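Local coordinates for vitamin B12-binding protein (Vibrio cholerae O395, PDB 5YSC), which binds vitamin B12 in the periplasm and probably delivers it to BtuC, the membrane subunit of the ABC importer BtuCDF, at residues A[102-107]-A[115-120]; A[136-141]-A[253-258]. All blocks are in the same frame, centred on the assembly; numbering follows the deposited sequence.

Contact 1 of 2, residues A[102-107]-A[115-120]; sequences TIYDSQ and ADNIEA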
ATOM      1  N   THR A 102      11.118  -0.457 -21.719  1.00 22.87           N
ATOM      2  CA  THR A 102      10.205  -1.528 -21.390  1.00 24.33           C
ATOM      3  C   THR A 102       9.717  -1.268 -19.972  1.00 22.60           C
ATOM      4  O   THR A 102      10.526  -1.176 -19.041  1.00 20.70           O
ATOM      5  CB  THR A 102      10.881  -2.885 -21.512  1.00 26.99           C
ATOM      6  OG1 THR A 102      11.308  -3.074 -22.869  1.00 30.17           O
ATOM      7  CG2 THR A 102       9.911  -3.980 -21.161  1.00 28.55           C
ATOM      8  N   ILE A 103       8.408  -1.107 -19.824  1.00 19.62           N
ATOM      9  CA  ILE A 103       7.815  -0.718 -18.558  1.00 17.78           C
ATOM     10  C   ILE A 103       6.727  -1.697 -18.173  1.00 19.31           C
ATOM     11  O   ILE A 103       5.789  -1.946 -18.944  1.00 22.10           O
ATOM     12  CB  ILE A 103       7.228   0.702 -18.610  1.00 18.65           C
ATOM     13  CG1 ILE A 103       8.315   1.708 -18.950  1.00 18.29           C
ATOM     14  CG2 ILE A 103       6.581   1.059 -17.260  1.00 17.51           C
ATOM     15  CD1 ILE A 103       7.799   2.990 -19.525  1.00 19.68           C
ATOM     16  N   TYR A 104       6.807  -2.197 -16.946  1.00 15.86           N
ATOM     17  CA  TYR A 104       5.731  -2.936 -16.344  1.00 16.06           C
ATOM     18  C   TYR A 104       4.921  -1.981 -15.480  1.00 15.75           C
ATOM     19  O   TYR A 104       5.460  -1.344 -14.581  1.00 15.71           O
ATOM     20  CB  TYR A 104       6.293  -4.113 -15.534  1.00 17.13           C
ATOM     21  CG  TYR A 104       5.182  -4.868 -14.867  1.00 16.65           C
ATOM     22  CD1 TYR A 104       4.416  -5.786 -15.577  1.00 18.74           C
ATOM     23  CD2 TYR A 104       4.866  -4.632 -13.532  1.00 14.89           C
ATOM     24  CE1 TYR A 104       3.388  -6.450 -14.990  1.00 20.22           C
ATOM     25  CE2 TYR A 104       3.838  -5.307 -12.931  1.00 15.88           C
ATOM     26  CZ  TYR A 104       3.100  -6.227 -13.660  1.00 18.13           C
ATOM     27  OH  TYR A 104       2.033  -6.872 -13.111  1.00 18.47           O
ATOM     28  N   ASP A 105       3.628  -1.863 -15.770  1.00 15.55           N
ATOM     29  CA  ASP A 105       2.743  -1.035 -14.958  1.00 16.32           C
ATOM     30  C   ASP A 105       2.185  -1.848 -13.792  1.00 18.25           C
ATOM     31  O   ASP A 105       1.388  -2.770 -14.008  1.00 16.81           O
ATOM     32  CB  ASP A 105       1.587  -0.508 -15.796  1.00 14.89           C
ATOM     33  CG  ASP A 105       2.008   0.526 -16.772  1.00 16.06           C
ATOM     34  OD1 ASP A 105       2.658   1.512 -16.351  1.00 17.72           O
ATOM     35  OD2 ASP A 105       1.666   0.313 -17.971  1.00 17.54           O
ATOM     36  N   SER A 106       2.561  -1.486 -12.563  1.00 15.25           N
ATOM     37  CA  SER A 106       2.023  -2.157 -11.386  1.00 14.44           C
ATOM     38  C   SER A 106       0.655  -1.605 -11.019  1.00 15.81           C
ATOM     39  O   SER A 106       0.548  -0.441 -10.583  1.00 18.48           O
ATOM     40  CB  SER A 106       2.995  -1.990 -10.225  1.00 14.70           C
ATOM     41  OG  SER A 106       2.518  -2.637  -9.048  1.00 17.09           O
ATOM     42  N   GLN A 107      -0.359  -2.469 -11.036  1.00 15.79           N
ATOM     43  CA  GLN A 107      -1.707  -2.080 -10.655  1.00 17.08           C
ATOM     44  C   GLN A 107      -1.905  -2.375  -9.169  1.00 16.55           C
ATOM     45  O   GLN A 107      -1.502  -3.440  -8.686  1.00 17.05           O
ATOM     46  CB  GLN A 107      -2.754  -2.822 -11.481  1.00 20.30           C
ATOM     47  CG  GLN A 107      -2.589  -2.607 -12.969  1.00 22.34           C
ATOM     48  CD  GLN A 107      -3.149  -1.259 -13.395  1.00 29.07           C
ATOM     49  OE1 GLN A 107      -2.693  -0.193 -12.920  1.00 30.25           O
ATOM     50  NE2 GLN A 107      -4.164  -1.294 -14.269  1.00 26.61           N
ATOM     51  N   ALA A 115      -0.438 -10.643  -5.851  1.00 10.70           N
ATOM     52  CA  ALA A 115       0.078 -11.890  -6.376  1.00 12.80           C
ATOM     53  C   ALA A 115       0.232 -11.816  -7.894  1.00 13.99           C
ATOM     54  O   ALA A 115       1.235 -12.290  -8.442  1.00 14.70           O
ATOM     55  CB  ALA A 115      -0.840 -13.036  -5.977  1.00 18.35           C
ATOM     56  N   ASP A 116      -0.729 -11.187  -8.574  1.00 17.72           N
ATOM     57  CA  ASP A 116      -0.633 -11.026 -10.026  1.00 19.20           C
ATOM     58  C   ASP A 116       0.644 -10.282 -10.398  1.00 19.92           C
ATOM     59  O   ASP A 116       1.335 -10.642 -11.356  1.00 19.80           O
ATOM     60  CB  ASP A 116      -1.845 -10.252 -10.583  1.00 21.26           C
ATOM     61  CG  ASP A 116      -3.183 -10.948 -10.387  1.00 26.71           C
ATOM     62  OD1 ASP A 116      -3.260 -12.182 -10.172  1.00 25.56           O
ATOM     63  OD2 ASP A 116      -4.180 -10.205 -10.477  1.00 28.54           O
ATOM     64  N   ASN A 117       0.928  -9.185  -9.688  1.00 16.84           N
ATOM     65  CA  ASN A 117       2.175  -8.446  -9.896  1.00 16.38           C
ATOM     66  C   ASN A 117       3.413  -9.340  -9.767  1.00 17.23           C
ATOM     67  O   ASN A 117       4.326  -9.275 -10.590  1.00 16.25           O
ATOM     68  CB  ASN A 117       2.287  -7.298  -8.880  1.00 14.86           C
ATOM     69  CG  ASN A 117       1.718  -5.997  -9.369  1.00 16.82           C
ATOM     70  OD1 ASN A 117       2.419  -5.204 -10.026  1.00 18.76           O
ATOM     71  ND2 ASN A 117       0.524  -5.689  -8.930  1.00 16.30           N
ATOM     72  N   ILE A 118       3.496 -10.124  -8.687  1.00 13.83           N
ATOM     73  CA  ILE A 118       4.658 -10.955  -8.452  1.00 13.91           C
ATOM     74  C   ILE A 118       4.801 -11.980  -9.564  1.00 18.10           C
ATOM     75  O   ILE A 118       5.910 -12.197 -10.068  1.00 16.99           O
ATOM     76  CB  ILE A 118       4.572 -11.636  -7.071  1.00 14.00           C
ATOM     77  CG1 ILE A 118       4.519 -10.575  -5.970  1.00 14.10           C
ATOM     78  CG2 ILE A 118       5.777 -12.581  -6.864  1.00 15.91           C
ATOM     79  CD1 ILE A 118       4.219 -11.120  -4.544  1.00 11.46           C
ATOM     80  N   GLU A 119       3.679 -12.594  -9.979  1.00 21.23           N
ATOM     81  CA  GLU A 119       3.736 -13.632 -11.005  1.00 22.13           C
ATOM     82  C   GLU A 119       4.139 -13.037 -12.347  1.00 20.16           C
ATOM     83  O   GLU A 119       5.015 -13.572 -13.030  1.00 22.91           O
ATOM     84  CB  GLU A 119       2.394 -14.354 -11.085  1.00 25.07           C
ATOM     85  CG  GLU A 119       2.337 -15.442 -12.153  1.00 36.04           C
ATOM     86  CD  GLU A 119       1.025 -16.187 -12.100  1.00 45.14           C
ATOM     87  OE1 GLU A 119       0.013 -15.577 -11.682  1.00 45.06           O
ATOM     88  OE2 GLU A 119       1.005 -17.383 -12.463  1.00 50.39           O
ATOM     89  N   ALA A 120       3.584 -11.884 -12.693  1.00 21.56           N
ATOM     90  CA  ALA A 120       4.036 -11.172 -13.887  1.00 21.00           C
ATOM     91  C   ALA A 120       5.517 -10.838 -13.822  1.00 20.26           C
ATOM     92  O   ALA A 120       6.261 -11.044 -14.788  1.00 20.84           O
ATOM     93  CB  ALA A 120       3.218  -9.890 -14.075  1.00 20.85           C
TER
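The phenol ring of Tyr104 receives Asn117 at its edge: OD1 of Asn117 lies in the ring plane, 3.2 Å from Tyr104 CE2, a distance suited to a polarised ring C-H facing a carbonyl oxygen. Ring and amide are turned almost perpendicular, their planes 82° apart. Ala120 comes to the ring obliquely, its CB 3.6 Å from Tyr104 CE1 and also close to CZ and OH, and adds the apolar part of the contact. CG of Tyr104 stands anti to the backbone N, which carries the ring from the strand across to the helix.

The Asn117 amide is gripped at both ends by the chain that leaves the strand. Asn117 ND2 gives a hydrogen bond to the backbone O of Gln107 (3.0 Å), with the acceptor nearly in the amide plane and the bond bent, its N-H...O angle 144°. Asn117 OD1 accepts from Ser106 OG at 2.7 Å, the hydroxyl standing well above the carbonyl plane. Together the two bonds fix which way round the amide lies.

Strand 103-105 is an outermost strand of the parallel sheet in one lobe of this Fe/B12-type periplasmic binding protein, and helix 112-122 runs back against it, the axes of the two short segments 162° apart and 10.5 Å from each other. The strand pairs on its inner side with strand 80-83, while Asn117 also touches Ile33 of helix 28-36. Ser106 OG has a second partner in His29 NE2, and its side chain lies about 7 Å from the bound cyanocobalamin. ND2 of Asn117 is likewise shared, with the backbone O of Glu113 one helical turn earlier.

Contact 2 of 2, residues A[136-141]-A[253-258]; sequences HDFRQR and RTLDAV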
ATOM      1  N   HIS A 136       2.437 -18.007  -5.298  1.00 25.69           N
ATOM      2  CA  HIS A 136       1.661 -19.148  -4.857  1.00 28.58           C
ATOM      3  C   HIS A 136       1.418 -19.030  -3.367  1.00 28.77           C
ATOM      4  O   HIS A 136       0.295 -19.171  -2.906  1.00 27.08           O
ATOM      5  CB  HIS A 136       2.383 -20.457  -5.165  1.00 31.93           C
ATOM      6  CG  HIS A 136       1.791 -21.643  -4.472  1.00 39.80           C
ATOM      7  ND1 HIS A 136       0.774 -22.392  -5.018  1.00 45.18           N
ATOM      8  CD2 HIS A 136       2.062 -22.197  -3.268  1.00 40.15           C
ATOM      9  CE1 HIS A 136       0.448 -23.362  -4.183  1.00 46.34           C
ATOM     10  NE2 HIS A 136       1.217 -23.266  -3.114  1.00 44.77           N
ATOM     11  N   ASP A 137       2.481 -18.759  -2.620  1.00 23.70           N
ATOM     12  CA  ASP A 137       2.368 -18.673  -1.166  1.00 21.05           C
ATOM     13  C   ASP A 137       1.448 -17.527  -0.772  1.00 18.51           C
ATOM     14  O   ASP A 137       0.616 -17.668   0.127  1.00 19.48           O
ATOM     15  CB  ASP A 137       3.751 -18.493  -0.536  1.00 19.03           C
ATOM     16  CG  ASP A 137       4.632 -19.743  -0.642  1.00 26.56           C
ATOM     17  OD1 ASP A 137       4.089 -20.840  -0.844  1.00 26.94           O
ATOM     18  OD2 ASP A 137       5.864 -19.625  -0.532  1.00 26.54           O
ATOM     19  N   PHE A 138       1.599 -16.374  -1.427  1.00 17.46           N
ATOM     20  CA  PHE A 138       0.703 -15.239  -1.179  1.00 18.00           C
ATOM     21  C   PHE A 138      -0.749 -15.634  -1.378  1.00 22.81           C
ATOM     22  O   PHE A 138      -1.617 -15.304  -0.565  1.00 19.53           O
ATOM     23  CB  PHE A 138       1.034 -14.060  -2.116  1.00 16.19           C
ATOM     24  CG  PHE A 138       0.245 -12.821  -1.831  1.00 15.44           C
ATOM     25  CD1 PHE A 138      -1.027 -12.681  -2.315  1.00 17.56           C
ATOM     26  CD2 PHE A 138       0.776 -11.778  -1.065  1.00 13.00           C
ATOM     27  CE1 PHE A 138      -1.777 -11.553  -2.046  1.00 16.29           C
ATOM     28  CE2 PHE A 138       0.037 -10.648  -0.793  1.00 13.12           C
ATOM     29  CZ  PHE A 138      -1.248 -10.537  -1.262  1.00 13.68           C
ATOM     30  N   ARG A 139      -1.045 -16.291  -2.503  1.00 18.91           N
ATOM     31  CA  ARG A 139      -2.419 -16.670  -2.791  1.00 20.02           C
ATOM     32  C   ARG A 139      -2.978 -17.598  -1.721  1.00 25.04           C
ATOM     33  O   ARG A 139      -4.139 -17.468  -1.308  1.00 23.46           O
ATOM     34  CB  ARG A 139      -2.477 -17.326  -4.170  1.00 22.16           C
ATOM     35  CG  ARG A 139      -2.212 -16.330  -5.299  1.00 21.22           C
ATOM     36  CD  ARG A 139      -2.661 -16.832  -6.683  1.00 29.13           C
ATOM     37  NE  ARG A 139      -2.537 -15.775  -7.698  1.00 28.79           N
ATOM     38  CZ  ARG A 139      -1.597 -15.715  -8.637  1.00 29.29           C
ATOM     39  NH1 ARG A 139      -0.688 -16.673  -8.762  1.00 32.29           N
ATOM     40  NH2 ARG A 139      -1.598 -14.701  -9.498  1.00 23.76           N
ATOM     41  N   GLN A 140      -2.168 -18.552  -1.272  1.00 24.20           N
ATOM     42  CA  GLN A 140      -2.658 -19.480  -0.262  1.00 24.40           C
ATOM     43  C   GLN A 140      -2.899 -18.766   1.060  1.00 22.01           C
ATOM     44  O   GLN A 140      -3.957 -18.929   1.673  1.00 22.51           O
ATOM     45  CB  GLN A 140      -1.687 -20.645  -0.080  1.00 26.61           C
ATOM     46  CG  GLN A 140      -2.261 -21.712   0.866  1.00 32.70           C
ATOM     47  CD  GLN A 140      -3.638 -22.179   0.417  1.00 38.31           C
ATOM     48  OE1 GLN A 140      -4.588 -22.272   1.221  1.00 40.99           O
ATOM     49  NE2 GLN A 140      -3.766 -22.437  -0.886  1.00 37.55           N
ATOM     50  N   ARG A 141      -1.968 -17.908   1.489  1.00 21.96           N
ATOM     51  CA  ARG A 141      -2.200 -17.175   2.736  1.00 23.96           C
ATOM     52  C   ARG A 141      -3.396 -16.239   2.602  1.00 22.43           C
ATOM     53  O   ARG A 141      -4.176 -16.071   3.542  1.00 21.51           O
ATOM     54  CB  ARG A 141      -0.946 -16.398   3.150  1.00 19.54           C
ATOM     55  CG  ARG A 141      -1.107 -15.697   4.488  1.00 18.62           C
ATOM     56  CD  ARG A 141       0.160 -15.017   4.944  1.00 19.06           C
ATOM     57  NE  ARG A 141      -0.080 -14.293   6.199  1.00 17.96           N
ATOM     58  CZ  ARG A 141       0.673 -13.290   6.661  1.00 16.61           C
ATOM     59  NH1 ARG A 141       1.728 -12.848   5.991  1.00 16.66           N
ATOM     60  NH2 ARG A 141       0.358 -12.688   7.784  1.00 15.76           N
ATOM     61  N   ARG A 253       3.901  -8.151   2.512  1.00  8.02           N
ATOM     62  CA  ARG A 253       3.639  -7.753   3.881  1.00  7.84           C
ATOM     63  C   ARG A 253       2.232  -7.203   4.063  1.00  7.78           C
ATOM     64  O   ARG A 253       1.765  -7.075   5.195  1.00  7.32           O
ATOM     65  CB  ARG A 253       4.726  -6.777   4.345  1.00  6.30           C
ATOM     66  CG  ARG A 253       6.102  -7.339   4.237  1.00  7.55           C
ATOM     67  CD  ARG A 253       7.106  -6.547   5.039  1.00  7.23           C
ATOM     68  NE  ARG A 253       7.341  -5.236   4.457  1.00  7.74           N
ATOM     69  CZ  ARG A 253       7.844  -4.177   5.077  1.00  9.25           C
ATOM     70  NH1 ARG A 253       8.102  -4.192   6.380  1.00  8.89           N
ATOM     71  NH2 ARG A 253       8.037  -3.041   4.380  1.00  9.00           N
ATOM     72  N   THR A 254       1.516  -6.892   2.988  1.00  9.55           N
ATOM     73  CA  THR A 254       0.128  -6.490   3.160  1.00 11.03           C
ATOM     74  C   THR A 254      -0.686  -7.584   3.830  1.00  9.95           C
ATOM     75  O   THR A 254      -1.644  -7.279   4.516  1.00 10.80           O
ATOM     76  CB  THR A 254      -0.478  -6.091   1.809  1.00 11.55           C
ATOM     77  OG1 THR A 254       0.390  -5.129   1.177  1.00 10.10           O
ATOM     78  CG2 THR A 254      -1.879  -5.481   1.954  1.00 11.50           C
ATOM     79  N   LEU A 255      -0.288  -8.851   3.721  1.00  9.29           N
ATOM     80  CA  LEU A 255      -1.050  -9.848   4.457  1.00  9.83           C
ATOM     81  C   LEU A 255      -0.865  -9.721   5.972  1.00  9.83           C
ATOM     82  O   LEU A 255      -1.786 -10.069   6.712  1.00  9.97           O
ATOM     83  CB  LEU A 255      -0.695 -11.235   3.959  1.00 12.18           C
ATOM     84  CG  LEU A 255      -1.040 -11.392   2.474  1.00 15.29           C
ATOM     85  CD1 LEU A 255      -0.762 -12.846   2.057  1.00 15.78           C
ATOM     86  CD2 LEU A 255      -2.455 -10.974   2.100  1.00 15.79           C
ATOM     87  N   ASP A 256       0.248  -9.139   6.460  1.00 10.32           N
ATOM     88  CA  ASP A 256       0.297  -8.757   7.872  1.00  9.88           C
ATOM     89  C   ASP A 256      -0.616  -7.566   8.166  1.00  9.17           C
ATOM     90  O   ASP A 256      -1.221  -7.487   9.233  1.00 10.89           O
ATOM     91  CB  ASP A 256       1.731  -8.424   8.313  1.00 11.12           C
ATOM     92  CG  ASP A 256       2.600  -9.680   8.512  1.00 11.19           C
ATOM     93  OD1 ASP A 256       2.052 -10.750   8.860  1.00 11.52           O
ATOM     94  OD2 ASP A 256       3.804  -9.627   8.290  1.00 10.70           O
ATOM     95  N   ALA A 257      -0.756  -6.628   7.235  1.00  9.52           N
ATOM     96  CA  ALA A 257      -1.763  -5.601   7.435  1.00 10.84           C
ATOM     97  C   ALA A 257      -3.170  -6.186   7.466  1.00 12.56           C
ATOM     98  O   ALA A 257      -4.014  -5.708   8.224  1.00 12.40           O
ATOM     99  CB  ALA A 257      -1.692  -4.544   6.338  1.00  9.66           C
ATOM    100  N   VAL A 258      -3.468  -7.148   6.583  1.00  9.72           N
ATOM    101  CA  VAL A 258      -4.757  -7.832   6.645  1.00 11.43           C
ATOM    102  C   VAL A 258      -4.977  -8.412   8.028  1.00 11.11           C
ATOM    103  O   VAL A 258      -6.019  -8.202   8.649  1.00 14.27           O
ATOM    104  CB  VAL A 258      -4.863  -8.900   5.554  1.00 15.05           C
ATOM    105  CG1 VAL A 258      -6.069  -9.788   5.796  1.00 15.54           C
ATOM    106  CG2 VAL A 258      -4.981  -8.211   4.183  1.00 13.67           C
TER
HETATM  107  O   HOH W   1       4.524 -11.585   6.257  1.00 23.44           O
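Leu255 fills the angle between Phe138 and Arg141, and the close packing of this contact is built on it. Its CD1 sits over one face of the Phe138 ring, 3.8 Å from the centroid and 19° off the ring normal, a CH-pi contact displaced a little toward the rim. The branch point joins in, with Leu255 CG 3.5 Å from Phe138 CE2, while CD2 reaches Phe138 CZ. On the Arg141 side the same CD1 touches the aliphatic CB, CG and CD, and Leu255 CB lies against one face of the guanidinium, 3.5 Å from Arg141 NH1. Arg141 and Leu255 lie alongside each other and point opposite ways; an Arg141 extended from CG to NE (chi1 -176°) brings its charged end across the leucine to the next residue of the facing helix.

There the packing gives way to a polar, hydrated margin. Arg141 NH2 makes a salt bridge to Asp256 OD1 (2.8 Å) that is nearly straight, with an N-H...O angle of 173°. The oxygen lies in the guanidinium plane, but the nitrogen stands above the carboxylate plane, so the two groups do not meet as a flat, two-pronged pair. A water links the other two atoms, donating to Asp256 OD2 at 2.9 Å and accepting a weak bond from Arg141 NH1 at 3.1 Å. NH2 has another acidic partner in Glu259, one turn from Leu255, and this second carboxylate would add to the pull on the arginine.

Phe138 is closed in from a different direction by Ile114 and Ala115 of helix 112-122. The short segments of helices 128-148 and 254-267 run nearly parallel; a long helix spanning the two lobes, as 128-148 does, is characteristic of the Fe/B12 class of periplasmic binding proteins.

In the fold
Both contacts are partly buried, with centres about 17 Å apart, but they join different elements. Contact 1 holds an edge strand to the helix that follows shortly after it, within one lobe and nearer the bound cyanocobalamin; its polar groups are neutral and form direct hydrogen bonds. Contact 2 brings together helices more than a hundred residues apart in sequence, farther from the ligand, and pairs an apolar interior with charges and water at the rim. Helix 112-122 connects them: Arg139 of the second contact forms salt bridges with Asp116 and Glu119 of the first, and Ala115 packs on Arg139.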